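Glucosidase (Croceicoccus marinus, PDB 5Z3K) probably hydrolyses O-glycosidic bonds as a beta-glucosidase of glycoside hydrolase family 39. Local coordinates at residues 111-115 with 310-314; 429-435 with 460-464. The contacts are given in a common frame with arbitrary orientation. Residue numbers count along the deposited sequence, not the author numbering.

Contact 1 (111-115 with 310-314); sequences SEIPA and FHYNF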
loop_
_atom_site.group_PDB
_atom_site.type_symbol
_atom_site.label_atom_id
_atom_site.label_comp_id
_atom_site.label_asym_id
_atom_site.label_seq_id
_atom_site.Cartn_x
_atom_site.Cartn_y
_atom_site.Cartn_z
ATOM N N SER A 111 10.869 -4.077 -16.373
ATOM C CA SER A 111 12.289 -4.160 -16.686
ATOM C C SER A 111 13.112 -3.599 -15.526
ATOM O O SER A 111 12.584 -3.203 -14.480
ATOM C CB SER A 111 12.604 -3.409 -17.984
ATOM O OG SER A 111 12.560 -2.004 -17.772
ATOM N N GLU A 112 14.434 -3.561 -15.718
ATOM C CA GLU A 112 15.362 -3.067 -14.700
ATOM C C GLU A 112 15.426 -1.535 -14.723
ATOM O O GLU A 112 16.451 -0.914 -15.011
ATOM C CB GLU A 112 16.740 -3.692 -14.897
ATOM C CG GLU A 112 17.729 -3.376 -13.802
ATOM C CD GLU A 112 17.123 -3.514 -12.413
ATOM O OE1 GLU A 112 17.081 -2.510 -11.680
ATOM O OE2 GLU A 112 16.693 -4.634 -12.068
ATOM N N ILE A 113 14.285 -0.930 -14.424
ATOM C CA ILE A 113 14.203 0.525 -14.244
ATOM C C ILE A 113 15.017 0.924 -13.017
ATOM O O ILE A 113 14.801 0.353 -11.932
ATOM C CB ILE A 113 12.740 0.955 -14.083
ATOM C CG1 ILE A 113 11.938 0.620 -15.345
ATOM C CG2 ILE A 113 12.655 2.433 -13.693
ATOM C CD1 ILE A 113 10.445 0.379 -15.095
ATOM N N PRO A 114 15.907 1.939 -13.106
ATOM C CA PRO A 114 16.102 2.827 -14.263
ATOM C C PRO A 114 17.224 2.453 -15.228
ATOM O O PRO A 114 17.417 3.170 -16.203
ATOM C CB PRO A 114 16.451 4.161 -13.599
ATOM C CG PRO A 114 17.277 3.737 -12.423
ATOM C CD PRO A 114 16.659 2.425 -11.936
ATOM N N ALA A 115 17.971 1.383 -14.966
ATOM C CA ALA A 115 19.095 1.079 -15.847
ATOM C C ALA A 115 18.617 0.827 -17.269
ATOM O O ALA A 115 19.254 1.266 -18.236
ATOM C CB ALA A 115 19.879 -0.117 -15.310
ATOM N N PHE A 310 17.800 -0.856 -4.462
ATOM C CA PHE A 310 18.835 -1.543 -5.224
ATOM C C PHE A 310 18.637 -1.413 -6.725
ATOM O O PHE A 310 19.277 -2.132 -7.500
ATOM C CB PHE A 310 18.889 -3.011 -4.807
ATOM C CG PHE A 310 19.275 -3.203 -3.366
ATOM C CD1 PHE A 310 18.324 -3.147 -2.364
ATOM C CD2 PHE A 310 20.597 -3.413 -3.016
ATOM C CE1 PHE A 310 18.682 -3.313 -1.028
ATOM C CE2 PHE A 310 20.968 -3.583 -1.683
ATOM C CZ PHE A 310 20.009 -3.527 -0.690
ATOM N N HIS A 311 17.759 -0.512 -7.147
ATOM C CA HIS A 311 17.595 -0.165 -8.548
ATOM C C HIS A 311 18.148 1.216 -8.856
ATOM O O HIS A 311 18.947 1.369 -9.783
ATOM C CB HIS A 311 16.109 -0.273 -8.902
ATOM C CG HIS A 311 15.525 -1.597 -8.521
ATOM N ND1 HIS A 311 15.690 -2.727 -9.295
ATOM C CD2 HIS A 311 14.834 -1.990 -7.423
ATOM C CE1 HIS A 311 15.096 -3.751 -8.708
ATOM N NE2 HIS A 311 14.566 -3.330 -7.572
ATOM N N TYR A 312 17.762 2.220 -8.069
ATOM C CA TYR A 312 18.353 3.551 -8.118
ATOM C C TYR A 312 19.623 3.664 -7.281
ATOM O O TYR A 312 20.358 4.645 -7.435
ATOM C CB TYR A 312 17.333 4.591 -7.646
ATOM C CG TYR A 312 16.266 4.885 -8.668
ATOM C CD1 TYR A 312 16.452 5.869 -9.620
ATOM C CD2 TYR A 312 15.077 4.164 -8.688
ATOM C CE1 TYR A 312 15.480 6.137 -10.574
ATOM C CE2 TYR A 312 14.103 4.424 -9.635
ATOM C CZ TYR A 312 14.312 5.410 -10.574
ATOM O OH TYR A 312 13.348 5.676 -11.520
ATOM N N ASN A 313 19.893 2.693 -6.409
ATOM C CA ASN A 313 21.119 2.635 -5.605
ATOM C C ASN A 313 21.286 3.867 -4.718
ATOM O O ASN A 313 22.317 4.547 -4.737
ATOM C CB ASN A 313 22.344 2.411 -6.490
ATOM C CG ASN A 313 22.344 1.039 -7.112
ATOM O OD1 ASN A 313 22.102 0.044 -6.430
ATOM N ND2 ASN A 313 22.585 0.975 -8.416
ATOM N N PHE A 314 20.252 4.141 -3.925
ATOM C CA PHE A 314 20.291 5.147 -2.869
ATOM C C PHE A 314 19.334 4.704 -1.768
ATOM O O PHE A 314 18.732 3.628 -1.840
ATOM C CB PHE A 314 19.935 6.542 -3.400
ATOM C CG PHE A 314 18.452 6.789 -3.539
ATOM C CD1 PHE A 314 17.654 5.927 -4.280
ATOM C CD2 PHE A 314 17.861 7.885 -2.934
ATOM C CE1 PHE A 314 16.300 6.150 -4.406
ATOM C CE2 PHE A 314 16.498 8.124 -3.063
ATOM C CZ PHE A 314 15.717 7.253 -3.796
HETATM O O HOH W 1 18.570 -0.337 -12.221
#

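Contact 2 (429-435 with 460-464); sequences GHLPWGD and RGSSV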
loop_
_atom_site.group_PDB
_atom_site.type_symbol
_atom_site.label_atom_id
_atom_site.label_comp_id
_atom_site.label_asym_id
_atom_site.label_seq_id
_atom_site.Cartn_x
_atom_site.Cartn_y
_atom_site.Cartn_z
ATOM N N GLY A 429 -19.327 0.943 24.468
ATOM C CA GLY A 429 -20.425 0.250 25.104
ATOM C C GLY A 429 -20.705 -1.100 24.480
ATOM O O GLY A 429 -20.213 -1.400 23.390
ATOM N N HIS A 430 -21.482 -1.925 25.189
ATOM C CA HIS A 430 -21.950 -3.215 24.687
ATOM C C HIS A 430 -20.800 -4.139 24.285
ATOM O O HIS A 430 -20.823 -4.752 23.214
ATOM C CB HIS A 430 -22.913 -3.020 23.514
ATOM C CG HIS A 430 -24.097 -2.175 23.850
ATOM N ND1 HIS A 430 -25.125 -2.622 24.652
ATOM C CD2 HIS A 430 -24.412 -0.904 23.506
ATOM C CE1 HIS A 430 -26.028 -1.667 24.779
ATOM N NE2 HIS A 430 -25.619 -0.613 24.096
ATOM N N LEU A 431 -19.793 -4.249 25.151
ATOM C CA LEU A 431 -18.720 -5.199 24.890
ATOM C C LEU A 431 -19.337 -6.573 24.642
ATOM O O LEU A 431 -20.231 -6.985 25.396
ATOM C CB LEU A 431 -17.725 -5.258 26.050
ATOM C CG LEU A 431 -16.851 -4.013 26.223
ATOM C CD1 LEU A 431 -15.963 -4.106 27.466
ATOM C CD2 LEU A 431 -16.010 -3.773 24.986
ATOM N N PRO A 432 -18.945 -7.275 23.570
ATOM C CA PRO A 432 -19.777 -8.386 23.080
ATOM C C PRO A 432 -19.727 -9.623 23.948
ATOM O O PRO A 432 -20.644 -10.451 23.867
ATOM C CB PRO A 432 -19.211 -8.664 21.679
ATOM C CG PRO A 432 -17.790 -8.185 21.737
ATOM C CD PRO A 432 -17.782 -7.016 22.706
ATOM N N TRP A 433 -18.693 -9.786 24.764
ATOM C CA TRP A 433 -18.604 -10.914 25.677
ATOM C C TRP A 433 -19.285 -10.635 27.013
ATOM O O TRP A 433 -19.206 -11.469 27.922
ATOM C CB TRP A 433 -17.135 -11.284 25.901
ATOM C CG TRP A 433 -16.331 -10.117 26.341
ATOM C CD1 TRP A 433 -16.264 -9.599 27.597
ATOM C CD2 TRP A 433 -15.480 -9.302 25.523
ATOM N NE1 TRP A 433 -15.421 -8.510 27.618
ATOM C CE2 TRP A 433 -14.930 -8.306 26.354
ATOM C CE3 TRP A 433 -15.133 -9.319 24.173
ATOM C CZ2 TRP A 433 -14.058 -7.331 25.877
ATOM C CZ3 TRP A 433 -14.256 -8.359 23.701
ATOM C CH2 TRP A 433 -13.728 -7.382 24.549
ATOM N N GLY A 434 -19.934 -9.488 27.154
ATOM C CA GLY A 434 -20.716 -9.194 28.335
ATOM C C GLY A 434 -19.995 -8.309 29.333
ATOM O O GLY A 434 -19.066 -7.564 29.011
ATOM N N ASP A 435 -20.443 -8.403 30.584
ATOM C CA ASP A 435 -20.004 -7.489 31.628
ATOM C C ASP A 435 -18.941 -8.100 32.538
ATOM O O ASP A 435 -18.706 -7.586 33.637
ATOM C CB ASP A 435 -21.205 -7.007 32.443
ATOM C CG ASP A 435 -21.888 -8.120 33.217
ATOM O OD1 ASP A 435 -21.386 -9.267 33.226
ATOM O OD2 ASP A 435 -22.941 -7.841 33.829
ATOM N N ARG A 460 -14.205 -4.576 34.909
ATOM C CA ARG A 460 -15.422 -5.326 34.655
ATOM C C ARG A 460 -16.473 -4.382 34.092
ATOM O O ARG A 460 -16.300 -3.162 34.071
ATOM C CB ARG A 460 -15.939 -6.012 35.930
ATOM C CG ARG A 460 -15.021 -7.091 36.501
ATOM C CD ARG A 460 -15.678 -7.825 37.678
ATOM N NE ARG A 460 -16.457 -8.988 37.249
ATOM C CZ ARG A 460 -17.751 -8.952 36.935
ATOM N NH1 ARG A 460 -18.426 -7.811 37.001
ATOM N NH2 ARG A 460 -18.371 -10.062 36.549
ATOM N N GLY A 461 -17.576 -4.956 33.643
ATOM C CA GLY A 461 -18.646 -4.178 33.058
ATOM C C GLY A 461 -18.630 -4.265 31.542
ATOM O O GLY A 461 -17.607 -4.544 30.914
ATOM N N SER A 462 -19.796 -4.046 30.945
ATOM C CA SER A 462 -19.898 -4.104 29.493
ATOM C C SER A 462 -19.557 -2.777 28.826
ATOM O O SER A 462 -19.532 -2.707 27.591
ATOM C CB SER A 462 -21.299 -4.552 29.082
ATOM O OG SER A 462 -22.259 -3.642 29.565
ATOM N N SER A 463 -19.288 -1.731 29.603
ATOM C CA SER A 463 -18.865 -0.450 29.070
ATOM C C SER A 463 -17.510 -0.087 29.650
ATOM O O SER A 463 -17.179 -0.456 30.780
ATOM C CB SER A 463 -19.864 0.666 29.391
ATOM O OG SER A 463 -21.026 0.556 28.591
ATOM N N VAL A 464 -16.730 0.649 28.868
ATOM C CA VAL A 464 -15.443 1.149 29.319
ATOM C C VAL A 464 -15.263 2.554 28.762
ATOM O O VAL A 464 -15.641 2.840 27.618
ATOM C CB VAL A 464 -14.289 0.213 28.894
ATOM C CG1 VAL A 464 -14.438 -0.170 27.442
ATOM C CG2 VAL A 464 -12.941 0.875 29.133
HETATM O O HOH W 2 -22.888 -1.223 27.637
HETATM O O HOH W 3 -16.263 -6.974 29.980
#

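Contact 1 (111-115 with 310-314)
The Ile113-Pro114 peptide bond is cis, and the CA-to-CB bond of Pro114 points toward 310-314. Pro114 lies over one face of the Tyr312 ring in a CH-pi contact, with CG 3.7 Å from the ring centroid and 20° off its normal. Tyr312 CE1 is 3.5 Å from Pro114 CG. Pro114 CD packs 3.3 Å from the carbonyl O of His311. The polar link is a nearly straight 2.8 Å hydrogen bond from His311 ND1 to Glu112 OE1. Glu112 centres an inverse gamma turn, closed by a weak bond from Ile113 N to Ser111 O. A water donates to Glu112 OE1 and His311 O and accepts from Ala115 N, so it ties both backbones to the carboxylate. His311 NE2 hydrogen-bonds to Trp59 O, so both ring nitrogens are engaged. Arg62 NH1 hydrogen-bonds to the carbonyls of Ser111 and Ile113. The contact joins the loop after strand 104-109 to the turn between short strands 308-309 and 314-315, beyond strand 298-301, at the C-terminal end of a TIM barrel.

Contact 2 (429-435 with 460-464)
Two backbone hydrogen bonds hold these loops together. Leu431 N donates to Ser462 O at 2.9 Å and is almost straight. Gly461 N donates to Asp435 O, also at 2.9 Å. Waters add to this. One accepts from His430 N at 2.9 Å and hydrogen-bonds to Ser462 OG at 3.2 Å and Ser463 OG at 2.7 Å. Another accepts from Trp433 NE1 and lies within hydrogen-bonding distance of Gly461 O, both at 2.9 Å. Between the two direct bonds, 431-434 forms a type I beta turn, with Gly434 N bonded to Leu431 O at 3.1 Å. The backbone angles of Gly434 and Gly461 would push a CB against the preceding carbonyl, so both positions suit glycine. These loops join strands of the beta-sheet domain beside the barrel. Segment 429-435 links strand 423-429 to strand 438-446. Segment 460-464 links strand 452-459 to strand 464-469. Gly434 O makes a CA-H...O contact with Ser462 CA at 3.6 Å. Asp435 O lies over one face of the Arg460 guanidinium. Asp435 OD1 is 4.6 Å from Arg460 NH2 and well out of the guanidinium plane, so the charges are near but form no salt bridge. On the buried side, Leu431 CD1 meets Val464 CG1 at 4.2 Å. Both side chains also rest on Ile480 of strand 474-482.

Overall arrangement
The two contacts belong to different parts of the chain. Contact 1 joins loops of the eight-stranded parallel barrel. Contact 2 joins loops of the mixed sheet, which includes strand 6-13 from the N-terminus and most of the strands from residue 345 onward. Their centres are about 53 Å apart, and their nearest atoms about 41 Å. They lie on opposite sides of the chain's centre, 20 Å from it for contact 1 and 34 Å for contact 2. In TIM-barrel glycosidases the active site is at the C-terminal ends of the barrel strands. Contact 1 is therefore probably on the active-site side, while contact 2 is a distant surface contact. The closest ends of the segments are 195 residues apart in contact 1 and 25 in contact 2.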